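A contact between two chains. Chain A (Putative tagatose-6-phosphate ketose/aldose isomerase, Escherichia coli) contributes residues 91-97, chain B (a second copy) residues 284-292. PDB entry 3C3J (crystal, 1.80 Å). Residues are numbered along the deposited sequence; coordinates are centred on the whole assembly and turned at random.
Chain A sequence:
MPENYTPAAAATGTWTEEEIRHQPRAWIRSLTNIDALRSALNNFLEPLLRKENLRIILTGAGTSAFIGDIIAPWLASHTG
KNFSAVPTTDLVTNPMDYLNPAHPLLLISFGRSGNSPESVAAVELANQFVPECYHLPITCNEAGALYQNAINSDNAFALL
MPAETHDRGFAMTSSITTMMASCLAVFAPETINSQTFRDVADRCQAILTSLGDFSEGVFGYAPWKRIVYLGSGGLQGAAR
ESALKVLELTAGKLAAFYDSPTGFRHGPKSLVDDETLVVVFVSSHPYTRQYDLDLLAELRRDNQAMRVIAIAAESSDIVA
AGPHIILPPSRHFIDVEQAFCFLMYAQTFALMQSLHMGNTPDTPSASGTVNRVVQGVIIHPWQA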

ATOM      1  N   LEU A  91     -12.410   3.122  -4.371  1.00 13.16           N
ATOM      2  CA  LEU A  91     -13.630   3.934  -4.347  1.00 12.66           C
ATOM      3  C   LEU A  91     -14.772   3.216  -5.025  1.00 13.02           C
ATOM      4  O   LEU A  91     -15.894   3.221  -4.512  1.00 13.49           O
ATOM      5  CB  LEU A  91     -13.411   5.308  -4.989  1.00 12.77           C
ATOM      6  CG  LEU A  91     -12.526   6.295  -4.216  1.00 11.41           C
ATOM      7  CD1 LEU A  91     -12.450   7.691  -4.941  1.00 11.39           C
ATOM      8  CD2 LEU A  91     -12.973   6.401  -2.758  1.00 11.59           C
ATOM      9  N   VAL A  92     -14.493   2.545  -6.141  1.00 12.73           N
ATOM     10  CA  VAL A  92     -15.542   1.916  -6.930  1.00 13.46           C
ATOM     11  C   VAL A  92     -16.081   0.642  -6.249  1.00 12.44           C
ATOM     12  O   VAL A  92     -17.284   0.393  -6.274  1.00 12.95           O
ATOM     13  CB  VAL A  92     -15.081   1.619  -8.385  1.00 13.78           C
ATOM     14  CG1 VAL A  92     -16.109   0.768  -9.106  1.00 17.64           C
ATOM     15  CG2 VAL A  92     -14.834   2.905  -9.165  1.00 16.05           C
ATOM     16  N   THR A  93     -15.212  -0.141  -5.609  1.00 11.92           N
ATOM     17  CA  THR A  93     -15.635  -1.405  -4.974  1.00 12.16           C
ATOM     18  C   THR A  93     -16.162  -1.233  -3.551  1.00 11.20           C
ATOM     19  O   THR A  93     -17.043  -1.944  -3.151  1.00 11.34           O
ATOM     20  CB  THR A  93     -14.518  -2.473  -4.942  1.00 11.63           C
ATOM     21  OG1 THR A  93     -13.428  -2.002  -4.141  1.00 11.53           O
ATOM     22  CG2 THR A  93     -14.051  -2.864  -6.379  1.00 14.29           C
ATOM     23  N   ASN A  94     -15.633  -0.259  -2.818  1.00 12.25           N
ATOM     24  CA  ASN A  94     -15.954  -0.043  -1.403  1.00 13.10           C
ATOM     25  C   ASN A  94     -16.203   1.452  -1.086  1.00 13.53           C
ATOM     26  O   ASN A  94     -15.626   1.984  -0.134  1.00 13.83           O
ATOM     27  CB  ASN A  94     -14.797  -0.566  -0.520  1.00 13.69           C
ATOM     28  CG  ASN A  94     -14.659  -2.081  -0.543  1.00 15.02           C
ATOM     29  OD1 ASN A  94     -15.038  -2.787   0.422  1.00 20.78           O
ATOM     30  ND2 ASN A  94     -14.119  -2.596  -1.621  1.00 11.16           N
ATOM     31  N   PRO A  95     -17.106   2.121  -1.830  1.00 13.84           N
ATOM     32  CA  PRO A  95     -17.287   3.570  -1.643  1.00 14.53           C
ATOM     33  C   PRO A  95     -17.636   3.961  -0.215  1.00 14.83           C
ATOM     34  O   PRO A  95     -17.180   4.997   0.264  1.00 14.87           O
ATOM     35  CB  PRO A  95     -18.474   3.912  -2.551  1.00 14.17           C
ATOM     36  CG  PRO A  95     -19.146   2.630  -2.845  1.00 14.83           C
ATOM     37  CD  PRO A  95     -18.048   1.586  -2.822  1.00 13.89           C
HETATM   38  N   MSE A  96     -18.429   3.124   0.455  1.00 15.56           N
HETATM   39  CA  MSE A  96     -18.867   3.408   1.828  1.00 17.03           C
HETATM   40  C   MSE A  96     -17.719   3.464   2.833  1.00 17.55           C
HETATM   41  O   MSE A  96     -17.843   4.086   3.886  1.00 17.88           O
HETATM   42  CB  MSE A  96     -19.915   2.371   2.277  1.00 18.89           C
HETATM   43  CG  MSE A  96     -19.426   0.898   2.337  1.00 23.93           C
HETATM   44 SE   MSE A  96     -19.133  -0.110   0.597  1.00 33.39          SE
HETATM   45  CE  MSE A  96     -18.178  -1.721   1.350  1.00 27.14           C
ATOM     46  N   ASP A  97     -16.611   2.799   2.533  1.00 16.50           N
ATOM     47  CA  ASP A  97     -15.462   2.802   3.426  1.00 17.32           C
ATOM     48  C   ASP A  97     -14.575   4.037   3.325  1.00 17.18           C
ATOM     49  O   ASP A  97     -13.747   4.272   4.224  1.00 17.60           O
ATOM     50  CB  ASP A  97     -14.632   1.556   3.160  1.00 17.87           C
ATOM     51  CG  ASP A  97     -15.363   0.255   3.544  1.00 20.06           C
ATOM     52  OD1 ASP A  97     -16.356   0.279   4.300  1.00 24.13           O
ATOM     53  OD2 ASP A  97     -14.915  -0.815   3.114  1.00 21.94           O
TER
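Chain B, residues 284-292: SHPYTRQYD

Chain B lays the first two turns of a helix against the place where a helix of chain A comes to its end. B:Ser284 and B:His285 lead in as loop, with B:His285 at the N-cap position, and from B:Pro286 to B:Asp292 the chain is helical and runs on beyond the stretch. Its opening turn is held by B:Arg289 N bonding to B:His285 O at 2.8 Å and B:Gln290 N to B:Pro286 O at 3.2 Å. On chain A the helix carries through A:Thr93, and A:Asn94 leaves helical angles with phi/psi of -135/53. The order of contacts is broadly reversed between the chains, B:His285 lying by A:Met96, B:Thr288 by A:Thr93, and B:Tyr291 by A:Val92 and A:Thr93. The backbones come nearest at A:Thr93 and B:Thr288, whose CA atoms lie 5.0 Å apart, with both CA-to-CB bonds pointing sideways and A:Thr93 CB 4.2 Å from B:Thr288 CG2.

The polar part of the contact rests on two side-chain hydroxyls of chain B and two consecutive carbonyls of chain A. B:Tyr287 OH donates to A:Val92 O at 2.6 Å, and B:Thr288 OG1 donates to A:Thr93 O at 2.9 Å, although the position of that OG1 is less certain in the model. Both carbonyls belong to the last turn of a helix, where the chain soon turns off and backbone acceptors become available to outside donors. The designer's reading is simple: adjacent hydroxyl residues at the start of one helix can bond to adjacent carbonyls at the end of another. The two donors reach differently. B:Tyr287, with chi1 at t, spans the gap with its whole ring, while B:Thr288, with chi1 at m, bonds from close to its own backbone.

The tyrosine rings supply much of the packing. B:Tyr287 points its CA-to-CB bond toward chain A and meets both carbonyl oxygens at its ring edge; B:Tyr287 CE2 lies 3.6 Å from A:Thr93 O and 3.9 Å from A:Pro95 CD, so one ring atom touches both backbone oxygen and proline ring. One helical turn further on, B:Tyr291 also points toward chain A. B:Tyr291 CE1 packs 3.6 Å from A:Val92 CG1, and B:Tyr291 CB lies 3.7 Å from A:Thr93 CG2. A:Val92 thus serves two tyrosines, offering its carbonyl to B:Tyr287 and its CG1 methyl to B:Tyr291, whose OH is 3.4 Å from that CG1. The two tyrosine hydroxyls themselves stand close, with B:Tyr287 OH 3.0 Å from B:Tyr291 OH.

Near the start of the chain B helix the contact passes to selenomethionine A:Met96 and B:His285, each with its CA-to-CB bond toward the other stretch. A:Met96 CE comes within 3.5 Å of B:His285 CD2, and A:Met96 SE lies 4.5 Å from the B:His285 ring centroid, 54° off the normal, an oblique sulfur-aromatic type of approach. A:Met96 CE is also 3.9 Å from B:Thr288 OG1, so the long side chain touches both residues.

Together the two stretches bury 359 Å². B:Arg289 points away and makes no contact; on chain B the contact is made by B:His285 before the helix and by B:Tyr287, B:Thr288 and B:Tyr291 within it.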

ATOM      1  N   SER B 284     -18.194 -10.548   1.106  1.00 12.56           N
ATOM      2  CA  SER B 284     -19.556 -10.948   1.481  1.00 13.28           C
ATOM      3  C   SER B 284     -20.569  -9.805   1.278  1.00 13.78           C
ATOM      4  O   SER B 284     -21.758  -9.968   1.570  1.00 14.03           O
ATOM      5  CB  SER B 284     -19.562 -11.331   2.958  1.00 13.91           C
ATOM      6  OG  SER B 284     -19.172 -10.229   3.752  1.00 13.97           O
ATOM      7  N   HIS B 285     -20.082  -8.649   0.835  1.00 13.76           N
ATOM      8  CA  HIS B 285     -20.894  -7.491   0.568  1.00 14.44           C
ATOM      9  C   HIS B 285     -21.298  -7.606  -0.898  1.00 14.08           C
ATOM     10  O   HIS B 285     -20.462  -7.531  -1.778  1.00 13.02           O
ATOM     11  CB  HIS B 285     -20.103  -6.211   0.861  1.00 14.54           C
ATOM     12  CG  HIS B 285     -20.836  -4.934   0.560  1.00 15.70           C
ATOM     13  ND1 HIS B 285     -22.084  -4.645   1.061  1.00 19.37           N
ATOM     14  CD2 HIS B 285     -20.458  -3.840  -0.145  1.00 16.17           C
ATOM     15  CE1 HIS B 285     -22.454  -3.442   0.657  1.00 16.60           C
ATOM     16  NE2 HIS B 285     -21.488  -2.933  -0.084  1.00 19.15           N
ATOM     17  N   PRO B 286     -22.583  -7.851  -1.161  1.00 14.55           N
ATOM     18  CA  PRO B 286     -22.968  -8.146  -2.539  1.00 14.62           C
ATOM     19  C   PRO B 286     -22.525  -7.116  -3.585  1.00 14.15           C
ATOM     20  O   PRO B 286     -22.065  -7.511  -4.655  1.00 14.89           O
ATOM     21  CB  PRO B 286     -24.502  -8.247  -2.443  1.00 15.68           C
ATOM     22  CG  PRO B 286     -24.699  -8.793  -1.105  1.00 15.46           C
ATOM     23  CD  PRO B 286     -23.749  -7.948  -0.275  1.00 15.74           C
ATOM     24  N   TYR B 287     -22.567  -5.830  -3.258  1.00 13.67           N
ATOM     25  CA  TYR B 287     -22.125  -4.811  -4.220  1.00 13.47           C
ATOM     26  C   TYR B 287     -20.644  -5.024  -4.593  1.00 13.35           C
ATOM     27  O   TYR B 287     -20.280  -5.082  -5.766  1.00 14.12           O
ATOM     28  CB  TYR B 287     -22.338  -3.376  -3.687  1.00 13.07           C
ATOM     29  CG  TYR B 287     -21.708  -2.349  -4.611  1.00 13.57           C
ATOM     30  CD1 TYR B 287     -22.367  -1.889  -5.767  1.00 13.41           C
ATOM     31  CD2 TYR B 287     -20.428  -1.866  -4.354  1.00 13.73           C
ATOM     32  CE1 TYR B 287     -21.749  -0.935  -6.610  1.00 13.67           C
ATOM     33  CE2 TYR B 287     -19.827  -0.970  -5.176  1.00 12.93           C
ATOM     34  CZ  TYR B 287     -20.468  -0.511  -6.307  1.00 12.31           C
ATOM     35  OH  TYR B 287     -19.769   0.372  -7.067  1.00 12.63           O
ATOM     36  N   THR B 288     -19.809  -5.154  -3.582  1.00 12.16           N
ATOM     37  CA  THR B 288     -18.355  -5.377  -3.755  1.00 12.42           C
ATOM     38  C   THR B 288     -18.073  -6.708  -4.438  1.00 12.32           C
ATOM     39  O   THR B 288     -17.252  -6.787  -5.344  1.00 11.89           O
ATOM     40  CB  THR B 288     -17.674  -5.380  -2.384  1.00 11.64           C
ATOM     41  OG1 THR B 288     -18.046  -4.184  -1.674  1.00 11.69           O
ATOM     42  CG2 THR B 288     -16.103  -5.538  -2.471  1.00 11.20           C
ATOM     43  N   ARG B 289     -18.781  -7.745  -4.001  1.00 13.42           N
ATOM     44  CA  ARG B 289     -18.619  -9.112  -4.498  1.00 14.54           C
ATOM     45  C   ARG B 289     -18.768  -9.193  -6.009  1.00 13.85           C
ATOM     46  O   ARG B 289     -18.097 -10.002  -6.647  1.00 14.16           O
ATOM     47  CB  ARG B 289     -19.596 -10.078  -3.811  1.00 14.97           C
ATOM     48  CG  ARG B 289     -19.518 -11.523  -4.307  1.00 15.82           C
ATOM     49  CD  ARG B 289     -20.321 -12.500  -3.412  1.00 18.94           C
ATOM     50  NE  ARG B 289     -21.723 -12.174  -3.494  1.00 23.18           N
ATOM     51  CZ  ARG B 289     -22.650 -12.414  -2.562  1.00 28.31           C
ATOM     52  NH1 ARG B 289     -22.349 -13.023  -1.414  1.00 32.20           N
ATOM     53  NH2 ARG B 289     -23.920 -12.043  -2.794  1.00 27.93           N
ATOM     54  N   GLN B 290     -19.620  -8.353  -6.585  1.00 13.61           N
ATOM     55  CA  GLN B 290     -19.807  -8.338  -8.038  1.00 14.68           C
ATOM     56  C   GLN B 290     -18.472  -8.116  -8.764  1.00 14.04           C
ATOM     57  O   GLN B 290     -18.181  -8.789  -9.769  1.00 14.47           O
ATOM     58  CB  GLN B 290     -20.752  -7.228  -8.450  1.00 14.81           C
ATOM     59  CG  GLN B 290     -22.149  -7.355  -7.971  1.00 17.49           C
ATOM     60  CD  GLN B 290     -22.934  -6.086  -8.276  1.00 18.28           C
ATOM     61  OE1 GLN B 290     -22.627  -4.979  -7.765  1.00 23.02           O
ATOM     62  NE2 GLN B 290     -23.943  -6.231  -9.099  1.00 20.91           N
ATOM     63  N   TYR B 291     -17.673  -7.182  -8.249  1.00 13.07           N
ATOM     64  CA  TYR B 291     -16.384  -6.849  -8.833  1.00 13.45           C
ATOM     65  C   TYR B 291     -15.383  -8.010  -8.673  1.00 13.68           C
ATOM     66  O   TYR B 291     -14.652  -8.330  -9.616  1.00 14.10           O
ATOM     67  CB  TYR B 291     -15.821  -5.535  -8.252  1.00 13.00           C
ATOM     68  CG  TYR B 291     -16.667  -4.305  -8.602  1.00 12.84           C
ATOM     69  CD1 TYR B 291     -16.436  -3.578  -9.775  1.00 13.43           C
ATOM     70  CD2 TYR B 291     -17.718  -3.903  -7.803  1.00 13.14           C
ATOM     71  CE1 TYR B 291     -17.185  -2.465 -10.105  1.00 12.54           C
ATOM     72  CE2 TYR B 291     -18.528  -2.783  -8.158  1.00 11.10           C
ATOM     73  CZ  TYR B 291     -18.245  -2.092  -9.307  1.00 12.29           C
ATOM     74  OH  TYR B 291     -18.989  -1.012  -9.664  1.00 13.71           O
ATOM     75  N   ASP B 292     -15.393  -8.657  -7.508  1.00 13.02           N
ATOM     76  CA  ASP B 292     -14.560  -9.840  -7.260  1.00 13.75           C
ATOM     77  C   ASP B 292     -14.912 -10.950  -8.225  1.00 13.89           C
ATOM     78  O   ASP B 292     -14.029 -11.584  -8.808  1.00 13.87           O
ATOM     79  CB  ASP B 292     -14.707 -10.339  -5.829  1.00 13.56           C
ATOM     80  CG  ASP B 292     -14.341  -9.277  -4.772  1.00 14.59           C
ATOM     81  OD1 ASP B 292     -13.654  -8.258  -5.072  1.00 15.35           O
ATOM     82  OD2 ASP B 292     -14.764  -9.467  -3.618  1.00 16.71           O
TER